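Long-range contact in AAC3-I (Uncultured bacterium, PDB 5HMN), which probably transfers an acetyl group from acetyl-coenzyme A to aminoglycoside antibiotics, as a GNAT-fold acetyltransferase linked to antibiotic resistance: residues Leu48-Leu60 and Ile65-Phe77. Sequence-based numbering, arbitrary orientation.
Sequences LLESDYFIALAAL and IVGGLAAYELKKF
Y72 lays one face of its ring against the edge of F54, an edge-to-face pair with planes at 61° and F54 CD1 3.6 Å from Y72 CE2. The chi1 of F54, -176°, swings its ring away from its own N and over to Y72, while L48 CG rests on one F54 face. Y53 meets Y72 differently: the two side chains lie alongside each other and point the same way, and Y53 CD1 lies at the edge of the Y72 ring, in its plane, 3.6 Å from Y72 CD2. On the other face of this antiparallel hairpin L57 and L69 lie alongside each other, branch to branch, with CD1 of L57 3.9 Å from CD2 of L69. Seven backbone bonds join the strands, from E73 N to Y53 O (2.7 Å) to the classic beta bulge where V66 and G67 both face A59. There A59 N reaches G67 O from above the carbonyl plane (2.9 Å), and V66 N binds A59 O. Past the bulge, L60 CG packs on I65 CG1 at 3.9 Å. The carboxylate of E73 is held by R115 and S82, and R115 also binds D52 O. Y72 OH bonds to K75 O of the second subunit, whose Y53 stacks on Y53 here, placing the aromatic end at the dimer interface. In the GNAT sheet the hairpin lies between strands 5-9 and 82-91; helix 100-115 packs over I55, L57 and A59, and helix 15-28 touches A56 and I65 on the opposite face.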
ATOM      1  N   LEU C  48     -10.854  12.267  -1.645  1.00 40.92           N
ATOM      2  CA  LEU C  48      -9.585  11.564  -1.500  1.00 41.85           C
ATOM      3  C   LEU C  48      -8.559  12.445  -0.788  1.00 46.81           C
ATOM      4  O   LEU C  48      -7.793  11.972   0.051  1.00 42.14           O
ATOM      5  CB  LEU C  48      -9.057  11.126  -2.868  1.00 39.54           C
ATOM      6  CG  LEU C  48      -7.727  10.366  -2.875  1.00 36.77           C
ATOM      7  CD1 LEU C  48      -7.823   9.088  -2.048  1.00 39.89           C
ATOM      8  CD2 LEU C  48      -7.298  10.054  -4.300  1.00 35.84           C
ATOM      9  N   LEU C  49      -8.565  13.734  -1.115  1.00 37.16           N
ATOM     10  CA  LEU C  49      -7.631  14.687  -0.527  1.00 47.36           C
ATOM     11  C   LEU C  49      -7.933  15.004   0.940  1.00 36.59           C
ATOM     12  O   LEU C  49      -7.040  15.384   1.699  1.00 55.67           O
ATOM     13  CB  LEU C  49      -7.622  15.981  -1.347  1.00 48.45           C
ATOM     14  CG  LEU C  49      -6.863  15.890  -2.675  1.00 37.41           C
ATOM     15  CD1 LEU C  49      -7.077  17.146  -3.504  1.00 41.45           C
ATOM     16  CD2 LEU C  49      -5.380  15.667  -2.422  1.00 36.85           C
ATOM     17  N   GLU C  50      -9.188  14.848   1.342  1.00 43.03           N
ATOM     18  CA  GLU C  50      -9.553  15.102   2.732  1.00 47.65           C
ATOM     19  C   GLU C  50      -9.663  13.807   3.534  1.00 41.99           C
ATOM     20  O   GLU C  50     -10.165  13.803   4.653  1.00 49.90           O
ATOM     21  CB  GLU C  50     -10.859  15.883   2.802  1.00 56.81           C
ATOM     22  CG  GLU C  50     -12.015  15.191   2.120  1.00 75.05           C
ATOM     23  CD  GLU C  50     -13.223  16.089   1.993  1.00 85.25           C
ATOM     24  OE1 GLU C  50     -13.167  17.236   2.486  1.00 77.62           O
ATOM     25  OE2 GLU C  50     -14.231  15.656   1.392  1.00 82.78           O
ATOM     26  N   SER C  51      -9.180  12.714   2.960  1.00 45.95           N
ATOM     27  CA  SER C  51      -9.150  11.441   3.671  1.00 43.73           C
ATOM     28  C   SER C  51      -7.997  11.420   4.666  1.00 46.21           C
ATOM     29  O   SER C  51      -7.067  12.225   4.575  1.00 47.17           O
ATOM     30  CB  SER C  51      -9.030  10.275   2.692  1.00 48.64           C
ATOM     31  OG  SER C  51      -7.794  10.309   1.999  1.00 46.11           O
ATOM     32  N   ASP C  52      -8.065  10.485   5.609  1.00 47.71           N
ATOM     33  CA  ASP C  52      -7.088  10.377   6.687  1.00 56.51           C
ATOM     34  C   ASP C  52      -5.724   9.862   6.237  1.00 58.30           C
ATOM     35  O   ASP C  52      -4.705  10.151   6.869  1.00 59.28           O
ATOM     36  CB  ASP C  52      -7.622   9.447   7.782  1.00 59.06           C
ATOM     37  CG  ASP C  52      -8.933   9.925   8.366  1.00 93.75           C
ATOM     38  OD1 ASP C  52      -8.918  10.934   9.100  1.00101.16           O
ATOM     39  OD2 ASP C  52      -9.975   9.291   8.096  1.00104.70           O
ATOM     40  N   TYR C  53      -5.708   9.090   5.157  1.00 38.28           N
ATOM     41  CA  TYR C  53      -4.524   8.311   4.813  1.00 36.56           C
ATOM     42  C   TYR C  53      -3.817   8.742   3.527  1.00 42.73           C
ATOM     43  O   TYR C  53      -2.656   8.397   3.310  1.00 45.91           O
ATOM     44  CB  TYR C  53      -4.901   6.830   4.713  1.00 42.52           C
ATOM     45  CG  TYR C  53      -5.945   6.528   3.660  1.00 62.93           C
ATOM     46  CD1 TYR C  53      -5.576   6.163   2.373  1.00 76.51           C
ATOM     47  CD2 TYR C  53      -7.300   6.602   3.958  1.00 85.72           C
ATOM     48  CE1 TYR C  53      -6.526   5.883   1.410  1.00 75.84           C
ATOM     49  CE2 TYR C  53      -8.257   6.324   3.001  1.00 78.46           C
ATOM     50  CZ  TYR C  53      -7.863   5.966   1.730  1.00 85.96           C
ATOM     51  OH  TYR C  53      -8.813   5.688   0.778  1.00 98.01           O
ATOM     52  N   PHE C  54      -4.507   9.491   2.670  1.00 36.53           N
ATOM     53  CA  PHE C  54      -3.902   9.887   1.395  1.00 32.46           C
ATOM     54  C   PHE C  54      -3.056  11.149   1.536  1.00 34.54           C
ATOM     55  O   PHE C  54      -3.461  12.110   2.187  1.00 37.54           O
ATOM     56  CB  PHE C  54      -4.978  10.099   0.324  1.00 37.84           C
ATOM     57  CG  PHE C  54      -4.417  10.415  -1.040  1.00 34.66           C
ATOM     58  CD1 PHE C  54      -3.755   9.444  -1.771  1.00 39.70           C
ATOM     59  CD2 PHE C  54      -4.547  11.685  -1.585  1.00 40.06           C
ATOM     60  CE1 PHE C  54      -3.235   9.724  -3.026  1.00 34.33           C
ATOM     61  CE2 PHE C  54      -4.032  11.976  -2.839  1.00 35.61           C
ATOM     62  CZ  PHE C  54      -3.372  10.993  -3.562  1.00 35.65           C
ATOM     63  N   ILE C  55      -1.873  11.129   0.923  1.00 33.66           N
ATOM     64  CA  ILE C  55      -0.965  12.271   0.944  1.00 32.36           C
ATOM     65  C   ILE C  55      -0.493  12.611  -0.470  1.00 33.08           C
ATOM     66  O   ILE C  55       0.045  11.761  -1.181  1.00 30.31           O
ATOM     67  CB  ILE C  55       0.271  12.005   1.835  1.00 43.76           C
ATOM     68  CG1 ILE C  55      -0.153  11.736   3.281  1.00 44.19           C
ATOM     69  CG2 ILE C  55       1.242  13.178   1.771  1.00 42.46           C
ATOM     70  CD1 ILE C  55       0.995  11.378   4.204  1.00 42.14           C
ATOM     71  N   ALA C  56      -0.701  13.858  -0.874  1.00 31.02           N
ATOM     72  CA  ALA C  56      -0.253  14.319  -2.184  1.00 30.13           C
ATOM     73  C   ALA C  56       0.652  15.532  -2.040  1.00 25.50           C
ATOM     74  O   ALA C  56       0.247  16.548  -1.481  1.00 27.03           O
ATOM     75  CB  ALA C  56      -1.444  14.649  -3.071  1.00 31.60           C
ATOM     76  N   LEU C  57       1.882  15.418  -2.532  1.00 29.24           N
ATOM     77  CA  LEU C  57       2.838  16.519  -2.469  1.00 30.31           C
ATOM     78  C   LEU C  57       3.157  17.028  -3.868  1.00 36.34           C
ATOM     79  O   LEU C  57       3.290  16.246  -4.809  1.00 29.21           O
ATOM     80  CB  LEU C  57       4.134  16.084  -1.772  1.00 30.74           C
ATOM     81  CG  LEU C  57       4.027  15.491  -0.367  1.00 34.00           C
ATOM     82  CD1 LEU C  57       5.409  15.166   0.177  1.00 30.10           C
ATOM     83  CD2 LEU C  57       3.291  16.440   0.565  1.00 32.93           C
ATOM     84  N   ALA C  58       3.290  18.342  -3.997  1.00 26.77           N
ATOM     85  CA  ALA C  58       3.655  18.945  -5.273  1.00 28.33           C
ATOM     86  C   ALA C  58       4.870  19.847  -5.120  1.00 31.86           C
ATOM     87  O   ALA C  58       4.968  20.615  -4.166  1.00 33.41           O
ATOM     88  CB  ALA C  58       2.482  19.731  -5.845  1.00 31.47           C
ATOM     89  N   ALA C  59       5.792  19.746  -6.068  1.00 26.13           N
ATOM     90  CA  ALA C  59       6.962  20.604  -6.104  1.00 29.06           C
ATOM     91  C   ALA C  59       6.751  21.697  -7.141  1.00 29.04           C
ATOM     92  O   ALA C  59       6.434  21.407  -8.291  1.00 25.63           O
ATOM     93  CB  ALA C  59       8.213  19.792  -6.420  1.00 26.74           C
ATOM     94  N   LEU C  60       6.917  22.952  -6.738  1.00 27.47           N
ATOM     95  CA  LEU C  60       6.677  24.064  -7.646  1.00 33.57           C
ATOM     96  C   LEU C  60       7.879  24.986  -7.785  1.00 41.60           C
ATOM     97  O   LEU C  60       8.604  25.234  -6.824  1.00 39.82           O
ATOM     98  CB  LEU C  60       5.469  24.884  -7.194  1.00 33.82           C
ATOM     99  CG  LEU C  60       4.115  24.190  -7.335  1.00 35.72           C
ATOM    100  CD1 LEU C  60       3.702  23.558  -6.021  1.00 33.24           C
ATOM    101  CD2 LEU C  60       3.074  25.179  -7.828  1.00 39.52           C
ATOM    102  N   ILE C  65       4.273  23.529 -11.482  1.00 27.81           N
ATOM    103  CA  ILE C  65       4.477  22.191 -10.934  1.00 31.52           C
ATOM    104  C   ILE C  65       5.511  21.454 -11.775  1.00 32.52           C
ATOM    105  O   ILE C  65       5.331  21.284 -12.979  1.00 32.07           O
ATOM    106  CB  ILE C  65       3.160  21.389 -10.894  1.00 27.05           C
ATOM    107  CG1 ILE C  65       2.194  22.024  -9.893  1.00 25.84           C
ATOM    108  CG2 ILE C  65       3.429  19.926 -10.534  1.00 28.42           C
ATOM    109  CD1 ILE C  65       0.834  21.355  -9.826  1.00 35.23           C
ATOM    110  N   VAL C  66       6.603  21.036 -11.140  1.00 31.24           N
ATOM    111  CA  VAL C  66       7.698  20.364 -11.843  1.00 31.53           C
ATOM    112  C   VAL C  66       7.934  18.953 -11.300  1.00 39.40           C
ATOM    113  O   VAL C  66       8.798  18.220 -11.784  1.00 29.94           O
ATOM    114  CB  VAL C  66       9.004  21.172 -11.736  1.00 31.19           C
ATOM    115  CG1 VAL C  66       8.835  22.545 -12.397  1.00 37.75           C
ATOM    116  CG2 VAL C  66       9.415  21.325 -10.281  1.00 29.29           C
ATOM    117  N   GLY C  67       7.161  18.573 -10.294  1.00 30.21           N
ATOM    118  CA  GLY C  67       7.291  17.249  -9.712  1.00 25.11           C
ATOM    119  C   GLY C  67       6.251  17.011  -8.643  1.00 25.34           C
ATOM    120  O   GLY C  67       5.534  17.929  -8.251  1.00 25.73           O
ATOM    121  N   GLY C  68       6.181  15.779  -8.146  1.00 24.57           N
ATOM    122  CA  GLY C  68       5.226  15.467  -7.109  1.00 19.77           C
ATOM    123  C   GLY C  68       5.296  14.050  -6.577  1.00 24.16           C
ATOM    124  O   GLY C  68       6.027  13.202  -7.094  1.00 24.46           O
ATOM    125  N   LEU C  69       4.504  13.802  -5.539  1.00 25.84           N
ATOM    126  CA  LEU C  69       4.518  12.540  -4.819  1.00 25.49           C
ATOM    127  C   LEU C  69       3.115  12.203  -4.325  1.00 33.32           C
ATOM    128  O   LEU C  69       2.407  13.071  -3.808  1.00 34.18           O
ATOM    129  CB  LEU C  69       5.505  12.625  -3.644  1.00 29.65           C
ATOM    130  CG  LEU C  69       5.631  11.482  -2.641  1.00 42.12           C
ATOM    131  CD1 LEU C  69       7.066  11.412  -2.137  1.00 34.02           C
ATOM    132  CD2 LEU C  69       4.668  11.667  -1.473  1.00 32.74           C
ATOM    133  N   ALA C  70       2.716  10.946  -4.504  1.00 25.21           N
ATOM    134  CA  ALA C  70       1.464  10.440  -3.947  1.00 30.38           C
ATOM    135  C   ALA C  70       1.759   9.279  -3.002  1.00 34.28           C
ATOM    136  O   ALA C  70       2.481   8.348  -3.363  1.00 29.21           O
ATOM    137  CB  ALA C  70       0.521  10.000  -5.053  1.00 26.05           C
ATOM    138  N   ALA C  71       1.203   9.332  -1.794  1.00 33.55           N
ATOM    139  CA  ALA C  71       1.498   8.317  -0.790  1.00 28.79           C
ATOM    140  C   ALA C  71       0.274   7.969   0.055  1.00 28.22           C
ATOM    141  O   ALA C  71      -0.668   8.754   0.155  1.00 26.43           O
ATOM    142  CB  ALA C  71       2.637   8.779   0.106  1.00 28.64           C
ATOM    143  N   TYR C  72       0.312   6.791   0.664  1.00 27.11           N
ATOM    144  CA  TYR C  72      -0.779   6.316   1.511  1.00 27.34           C
ATOM    145  C   TYR C  72      -0.249   5.966   2.892  1.00 29.94           C
ATOM    146  O   TYR C  72       0.726   5.225   3.018  1.00 33.83           O
ATOM    147  CB  TYR C  72      -1.459   5.094   0.886  1.00 28.35           C
ATOM    148  CG  TYR C  72      -2.140   5.353  -0.446  1.00 27.38           C
ATOM    149  CD1 TYR C  72      -1.434   5.272  -1.636  1.00 28.66           C
ATOM    150  CD2 TYR C  72      -3.496   5.658  -0.508  1.00 33.42           C
ATOM    151  CE1 TYR C  72      -2.055   5.507  -2.856  1.00 32.34           C
ATOM    152  CE2 TYR C  72      -4.124   5.890  -1.718  1.00 40.17           C
ATOM    153  CZ  TYR C  72      -3.398   5.814  -2.888  1.00 37.26           C
ATOM    154  OH  TYR C  72      -4.020   6.042  -4.096  1.00 37.89           O
ATOM    155  N   GLU C  73      -0.878   6.506   3.931  1.00 27.88           N
ATOM    156  CA  GLU C  73      -0.524   6.116   5.289  1.00 28.41           C
ATOM    157  C   GLU C  73      -1.254   4.838   5.684  1.00 43.04           C
ATOM    158  O   GLU C  73      -2.484   4.773   5.639  1.00 36.60           O
ATOM    159  CB  GLU C  73      -0.845   7.227   6.285  1.00 35.92           C
ATOM    160  CG  GLU C  73      -0.484   6.861   7.718  1.00 44.10           C
ATOM    161  CD  GLU C  73      -0.957   7.892   8.727  1.00 55.78           C
ATOM    162  OE1 GLU C  73      -1.637   8.859   8.324  1.00 57.94           O
ATOM    163  OE2 GLU C  73      -0.646   7.731   9.924  1.00 65.17           O
ATOM    164  N   LEU C  74      -0.492   3.824   6.072  1.00 31.66           N
ATOM    165  CA  LEU C  74      -1.073   2.539   6.446  1.00 27.29           C
ATOM    166  C   LEU C  74      -1.031   2.344   7.955  1.00 35.18           C
ATOM    167  O   LEU C  74       0.012   2.004   8.516  1.00 36.59           O
ATOM    168  CB  LEU C  74      -0.333   1.395   5.743  1.00 31.95           C
ATOM    169  CG  LEU C  74      -0.827   0.920   4.372  1.00 49.94           C
ATOM    170  CD1 LEU C  74      -1.073   2.066   3.416  1.00 39.48           C
ATOM    171  CD2 LEU C  74       0.160  -0.072   3.770  1.00 49.04           C
ATOM    172  N   LYS C  75      -2.164   2.566   8.613  1.00 36.57           N
ATOM    173  CA  LYS C  75      -2.252   2.332  10.048  1.00 47.31           C
ATOM    174  C   LYS C  75      -2.309   0.828  10.320  1.00 41.51           C
ATOM    175  O   LYS C  75      -3.198   0.127   9.834  1.00 38.24           O
ATOM    176  CB  LYS C  75      -3.464   3.055  10.642  1.00 58.88           C
ATOM    177  CG  LYS C  75      -3.129   3.914  11.859  1.00 79.38           C
ATOM    178  CD  LYS C  75      -3.621   5.345  11.692  1.00 81.09           C
ATOM    179  CE  LYS C  75      -3.069   6.255  12.784  1.00 90.43           C
ATOM    180  NZ  LYS C  75      -3.451   7.683  12.578  1.00 96.99           N
ATOM    181  N   LYS C  76      -1.350   0.333  11.089  1.00 34.24           N
ATOM    182  CA  LYS C  76      -1.159  -1.107  11.230  1.00 32.45           C
ATOM    183  C   LYS C  76      -2.096  -1.748  12.257  1.00 37.42           C
ATOM    184  O   LYS C  76      -2.674  -1.069  13.105  1.00 47.60           O
ATOM    185  CB  LYS C  76       0.296  -1.411  11.591  1.00 36.59           C
ATOM    186  CG  LYS C  76       1.321  -0.849  10.603  1.00 41.53           C
ATOM    187  CD  LYS C  76       1.120  -1.381   9.180  1.00 34.41           C
ATOM    188  CE  LYS C  76       1.210  -2.905   9.117  1.00 39.42           C
ATOM    189  NZ  LYS C  76       2.537  -3.448   9.529  1.00 39.76           N
ATOM    190  N   PHE C  77      -2.219  -3.068  12.161  1.00 53.31           N
ATOM    191  CA  PHE C  77      -3.173  -3.850  12.943  1.00 52.35           C
ATOM    192  C   PHE C  77      -2.499  -4.653  14.050  1.00 48.90           C
ATOM    193  O   PHE C  77      -3.112  -4.948  15.077  1.00 61.39           O
ATOM    194  CB  PHE C  77      -3.939  -4.795  12.017  1.00 45.17           C
ATOM    195  CG  PHE C  77      -3.065  -5.485  11.007  1.00 47.88           C
ATOM    196  CD1 PHE C  77      -2.843  -4.914   9.762  1.00 58.17           C
ATOM    197  CD2 PHE C  77      -2.451  -6.691  11.306  1.00 55.87           C
ATOM    198  CE1 PHE C  77      -2.030  -5.537   8.830  1.00 46.40           C
ATOM    199  CE2 PHE C  77      -1.638  -7.322  10.377  1.00 47.54           C
ATOM    200  CZ  PHE C  77      -1.427  -6.743   9.138  1.00 57.40           C
TER